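Local coordinates for protein proteinase K (Serratia sp., PDB 2B6N) that probably cleaves peptide bonds as a calcium-binding serine endopeptidase of the subtilase family, a proteinase K-like enzyme from a psychrotrophic bacterium, at residues D29-G41 / W116-S130. Numbering follows the deposited sequence.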
loop_
_atom_site.group_PDB
_atom_site.type_symbol
_atom_site.label_atom_id
_atom_site.label_comp_id
_atom_site.label_asym_id
_atom_site.label_seq_id
_atom_site.Cartn_x
_atom_site.Cartn_y
_atom_site.Cartn_z
ATOM N N ASP A 29 -9.767 -12.442 -3.509
ATOM C CA ASP A 29 -9.754 -11.782 -2.210
ATOM C C ASP A 29 -8.406 -11.854 -1.481
ATOM O O ASP A 29 -8.322 -11.509 -0.297
ATOM C CB ASP A 29 -10.873 -12.360 -1.330
ATOM C CG ASP A 29 -10.735 -13.858 -1.100
ATOM O OD1 ASP A 29 -9.672 -14.435 -1.410
ATOM O OD2 ASP A 29 -11.705 -14.466 -0.589
ATOM N N GLY A 30 -7.358 -12.321 -2.160
ATOM C CA GLY A 30 -6.039 -12.363 -1.514
ATOM C C GLY A 30 -5.785 -13.618 -0.689
ATOM O O GLY A 30 -4.794 -13.692 0.046
ATOM N N SER A 31 -6.667 -14.614 -0.815
ATOM C CA SER A 31 -6.474 -15.925 -0.187
ATOM C C SER A 31 -5.106 -16.475 -0.557
ATOM O O SER A 31 -4.687 -16.372 -1.720
ATOM C CB SER A 31 -7.560 -16.913 -0.643
ATOM O OG SER A 31 -8.809 -16.576 -0.083
ATOM N N GLY A 32 -4.407 -16.997 0.454
ATOM C CA GLY A 32 -3.115 -17.643 0.267
ATOM C C GLY A 32 -1.957 -16.684 0.079
ATOM O O GLY A 32 -0.822 -17.125 -0.189
ATOM N N VAL A 33 -2.233 -15.387 0.235
ATOM C CA VAL A 33 -1.223 -14.327 0.096
ATOM C C VAL A 33 -1.007 -13.622 1.438
ATOM O O VAL A 33 -1.938 -13.514 2.242
ATOM C CB VAL A 33 -1.654 -13.265 -0.977
ATOM C CG1 VAL A 33 -0.587 -12.168 -1.158
ATOM C CG2 VAL A 33 -1.936 -13.928 -2.313
ATOM N N THR A 34 0.224 -13.168 1.692
ATOM C CA THR A 34 0.526 -12.433 2.915
ATOM C C THR A 34 1.001 -11.027 2.559
ATOM O O THR A 34 1.859 -10.846 1.699
ATOM C CB THR A 34 1.604 -13.156 3.752
ATOM O OG1 THR A 34 1.133 -14.463 4.079
ATOM C CG2 THR A 34 1.868 -12.411 5.067
ATOM N N ALA A 35 0.406 -10.039 3.213
ATOM C CA ALA A 35 0.765 -8.652 2.999
ATOM C C ALA A 35 1.471 -8.162 4.245
ATOM O O ALA A 35 0.889 -8.147 5.328
ATOM C CB ALA A 35 -0.487 -7.810 2.737
ATOM N N PHE A 36 2.721 -7.764 4.071
ATOM C CA PHE A 36 3.558 -7.236 5.151
ATOM C C PHE A 36 3.438 -5.706 5.203
ATOM O O PHE A 36 3.726 -5.009 4.230
ATOM C CB PHE A 36 5.003 -7.688 4.936
ATOM C CG PHE A 36 5.184 -9.173 5.090
ATOM C CD1 PHE A 36 5.086 -10.034 3.985
ATOM C CD2 PHE A 36 5.432 -9.718 6.346
ATOM C CE1 PHE A 36 5.243 -11.432 4.137
ATOM C CE2 PHE A 36 5.596 -11.109 6.512
ATOM C CZ PHE A 36 5.496 -11.963 5.417
ATOM N N VAL A 37 2.991 -5.186 6.341
ATOM C CA VAL A 37 2.740 -3.761 6.463
ATOM C C VAL A 37 3.873 -3.146 7.273
ATOM O O VAL A 37 3.932 -3.316 8.491
ATOM C CB VAL A 37 1.368 -3.496 7.116
ATOM C CG1 VAL A 37 1.113 -1.977 7.225
ATOM C CG2 VAL A 37 0.262 -4.180 6.298
ATOM N N ILE A 38 4.798 -2.492 6.579
ATOM C CA ILE A 38 5.990 -1.913 7.226
ATOM C C ILE A 38 5.652 -0.470 7.584
ATOM O O ILE A 38 5.572 0.373 6.706
ATOM C CB ILE A 38 7.233 -1.975 6.280
ATOM C CG1 ILE A 38 7.472 -3.423 5.806
ATOM C CG2 ILE A 38 8.485 -1.367 6.996
ATOM C CD1 ILE A 38 8.518 -3.594 4.670
ATOM N N ASP A 39 5.408 -0.202 8.866
ATOM C CA ASP A 39 4.689 1.011 9.233
ATOM C C ASP A 39 4.738 1.189 10.756
ATOM O O ASP A 39 5.701 0.744 11.419
ATOM C CB ASP A 39 3.227 0.893 8.722
ATOM C CG ASP A 39 2.612 2.226 8.350
ATOM O OD1 ASP A 39 2.420 3.082 9.265
ATOM O OD2 ASP A 39 2.283 2.407 7.142
ATOM N N THR A 40 3.712 1.823 11.315
ATOM C CA THR A 40 3.666 2.131 12.747
ATOM C C THR A 40 3.174 0.957 13.598
ATOM O O THR A 40 3.013 1.097 14.807
ATOM C CB THR A 40 2.758 3.348 13.053
ATOM O OG1 THR A 40 1.402 3.042 12.684
ATOM C CG2 THR A 40 3.231 4.609 12.332
ATOM N N GLY A 41 2.944 -0.194 12.961
ATOM C CA GLY A 41 2.361 -1.361 13.614
ATOM C C GLY A 41 0.923 -1.526 13.135
ATOM O O GLY A 41 0.455 -0.728 12.338
ATOM N N TRP A 116 13.766 -8.028 7.423
ATOM C CA TRP A 116 12.929 -8.989 8.146
ATOM C C TRP A 116 11.926 -9.646 7.207
ATOM O O TRP A 116 11.779 -10.868 7.224
ATOM C CB TRP A 116 12.220 -8.366 9.370
ATOM C CG TRP A 116 11.533 -9.418 10.218
ATOM C CD1 TRP A 116 12.072 -10.116 11.264
ATOM C CD2 TRP A 116 10.213 -9.924 10.036
ATOM N NE1 TRP A 116 11.153 -11.003 11.770
ATOM C CE2 TRP A 116 10.004 -10.915 11.026
ATOM C CE3 TRP A 116 9.177 -9.634 9.135
ATOM C CZ2 TRP A 116 8.799 -11.611 11.145
ATOM C CZ3 TRP A 116 7.967 -10.327 9.259
ATOM C CH2 TRP A 116 7.797 -11.305 10.257
ATOM N N VAL A 117 11.232 -8.839 6.400
ATOM C CA VAL A 117 10.282 -9.384 5.403
ATOM C C VAL A 117 10.989 -10.337 4.425
ATOM O O VAL A 117 10.499 -11.453 4.188
ATOM C CB VAL A 117 9.521 -8.263 4.629
ATOM C CG1 VAL A 117 8.612 -8.864 3.522
ATOM C CG2 VAL A 117 8.678 -7.414 5.605
ATOM N N LYS A 118 12.117 -9.889 3.858
ATOM C CA LYS A 118 12.934 -10.718 2.955
ATOM C C LYS A 118 13.246 -12.088 3.573
ATOM O O LYS A 118 13.102 -13.126 2.915
ATOM C CB LYS A 118 14.244 -10.002 2.590
ATOM C CG LYS A 118 15.166 -10.832 1.680
ATOM C CD LYS A 118 16.403 -10.063 1.306
ATOM C CE LYS A 118 17.381 -9.959 2.474
ATOM N NZ LYS A 118 18.545 -9.092 2.105
ATOM N N ASN A 119 13.654 -12.082 4.838
ATOM C CA ASN A 119 14.090 -13.302 5.498
ATOM C C ASN A 119 12.959 -14.184 6.000
ATOM O O ASN A 119 13.166 -15.379 6.201
ATOM C CB ASN A 119 15.109 -12.988 6.606
ATOM C CG ASN A 119 16.358 -12.319 6.061
ATOM O OD1 ASN A 119 16.797 -12.603 4.939
ATOM N ND2 ASN A 119 16.930 -11.424 6.836
ATOM N N ASN A 120 11.770 -13.609 6.176
ATOM C CA ASN A 120 10.664 -14.309 6.832
ATOM C C ASN A 120 9.438 -14.590 5.971
ATOM O O ASN A 120 8.618 -15.439 6.321
ATOM C CB ASN A 120 10.253 -13.575 8.090
ATOM C CG ASN A 120 11.243 -13.781 9.203
ATOM O OD1 ASN A 120 11.180 -14.784 9.913
ATOM N ND2 ASN A 120 12.196 -12.875 9.327
ATOM N N ALA A 121 9.309 -13.895 4.853
ATOM C CA ALA A 121 8.188 -14.159 3.950
ATOM C C ALA A 121 8.214 -15.612 3.450
ATOM O O ALA A 121 9.270 -16.143 3.103
ATOM C CB ALA A 121 8.193 -13.190 2.776
ATOM N N SER A 122 7.048 -16.250 3.444
ATOM C CA SER A 122 6.895 -17.605 2.898
ATOM C C SER A 122 5.622 -17.642 2.056
ATOM O O SER A 122 4.559 -17.244 2.530
ATOM C CB SER A 122 6.819 -18.644 4.031
ATOM N N GLY A 123 5.731 -18.075 0.805
ATOM C CA GLY A 123 4.554 -18.156 -0.070
ATOM C C GLY A 123 4.333 -16.828 -0.768
ATOM O O GLY A 123 5.138 -15.908 -0.598
ATOM N N PRO A 124 3.234 -16.700 -1.536
ATOM C CA PRO A 124 3.003 -15.422 -2.244
ATOM C C PRO A 124 2.939 -14.270 -1.231
ATOM O O PRO A 124 2.203 -14.359 -0.235
ATOM C CB PRO A 124 1.638 -15.620 -2.912
ATOM C CG PRO A 124 1.421 -17.135 -2.936
ATOM C CD PRO A 124 2.151 -17.677 -1.752
ATOM N N ALA A 125 3.731 -13.222 -1.475
ATOM C CA ALA A 125 3.903 -12.153 -0.495
ATOM C C ALA A 125 3.980 -10.789 -1.158
ATOM O O ALA A 125 4.575 -10.646 -2.214
ATOM C CB ALA A 125 5.190 -12.384 0.348
ATOM N N VAL A 126 3.383 -9.791 -0.509
ATOM C CA VAL A 126 3.533 -8.398 -0.912
ATOM C C VAL A 126 3.917 -7.610 0.341
ATOM O O VAL A 126 3.495 -7.952 1.446
ATOM C CB VAL A 126 2.232 -7.830 -1.563
ATOM C CG1 VAL A 126 1.065 -7.798 -0.586
ATOM C CG2 VAL A 126 2.456 -6.420 -2.112
ATOM N N ALA A 127 4.723 -6.572 0.172
ATOM C CA ALA A 127 5.082 -5.702 1.299
ATOM C C ALA A 127 4.691 -4.283 0.921
ATOM O O ALA A 127 4.908 -3.865 -0.213
ATOM C CB ALA A 127 6.572 -5.784 1.623
ATOM N N ASN A 128 4.128 -3.550 1.881
ATOM C CA ASN A 128 3.763 -2.153 1.666
ATOM C C ASN A 128 4.605 -1.238 2.533
ATOM O O ASN A 128 4.738 -1.486 3.739
ATOM C CB ASN A 128 2.288 -1.937 2.022
ATOM C CG ASN A 128 1.827 -0.517 1.752
ATOM O OD1 ASN A 128 1.838 0.364 2.648
ATOM N ND2 ASN A 128 1.464 -0.263 0.507
ATOM N N MET A 129 5.152 -0.185 1.924
ATOM C CA MET A 129 5.893 0.838 2.651
ATOM C C MET A 129 5.283 2.218 2.447
ATOM O O MET A 129 5.678 2.942 1.531
ATOM C CB MET A 129 7.359 0.842 2.199
ATOM C CG MET A 129 8.084 -0.470 2.482
ATOM S SD MET A 129 9.852 -0.345 2.077
ATOM C CE MET A 129 10.442 0.728 3.369
ATOM N N SER A 130 4.323 2.568 3.300
ATOM C CA SER A 130 3.747 3.924 3.339
ATOM C C SER A 130 4.597 4.850 4.224
ATOM O O SER A 130 4.169 5.286 5.299
ATOM C CB SER A 130 2.291 3.865 3.834
ATOM O OG SER A 130 1.464 3.271 2.829
HETATM O O HOH W 1 2.065 -16.076 1.921
HETATM O O HOH W 2 3.175 0.681 5.213
#
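F36 and V117 meet where the ring of F36, on strand 34-39, lies against the end of helix 107-120. V117 comes over one ring face, CG1 standing 4.1 Å from the ring centroid in a CH-pi contact, while its other methyl, CG2, meets F36 CB and I38 CD1. A125 CB reaches the ring edge in its plane, and W116, crossing at about a right angle, brings CZ3 to 3.7 Å from F36 CE2. CG of F36, anti to the carbonyl carbon (chi1 -67°), turns the ring toward the helix end, where CE1 lies 3.7 Å from A121 CB. The single methyls of A125 and A127 suit places beside the bulky F36 and I38. I38 CD1 also packs 3.8 Å from M129 CG; the side chain of M129, bent at chi3, touches F153 and V155 of strand 152-156.

Within the parallel central sheet of this subtilase domain, one piece of a longer protein, strand 34-39 lies between 92-97 and 125-129, and the helix belongs to the beta-alpha-beta crossover joining those two. Its last turn, 116-120, runs roughly antiparallel to strand 34-39 (158°). Five backbone hydrogen bonds join the segments, beginning with T34 N to P124 O just ahead of strand 125-129 and ending with I38 N to N128 O. On the opposite face, A35 CB meets V126 CG1.

At the outer end, a water accepts from T34 OG1 and donates to the carbonyls of S122 and P124. Beyond I38 the strands separate: a water accepting from S130 N bridges the backbones of I38 and S130. It also lies 2.7 Å from OD2 of D39, the predicted charge-relay aspartate, whose OD1 accepts from T40 N through its anti lone pair and is hydrogen-bonded to H72.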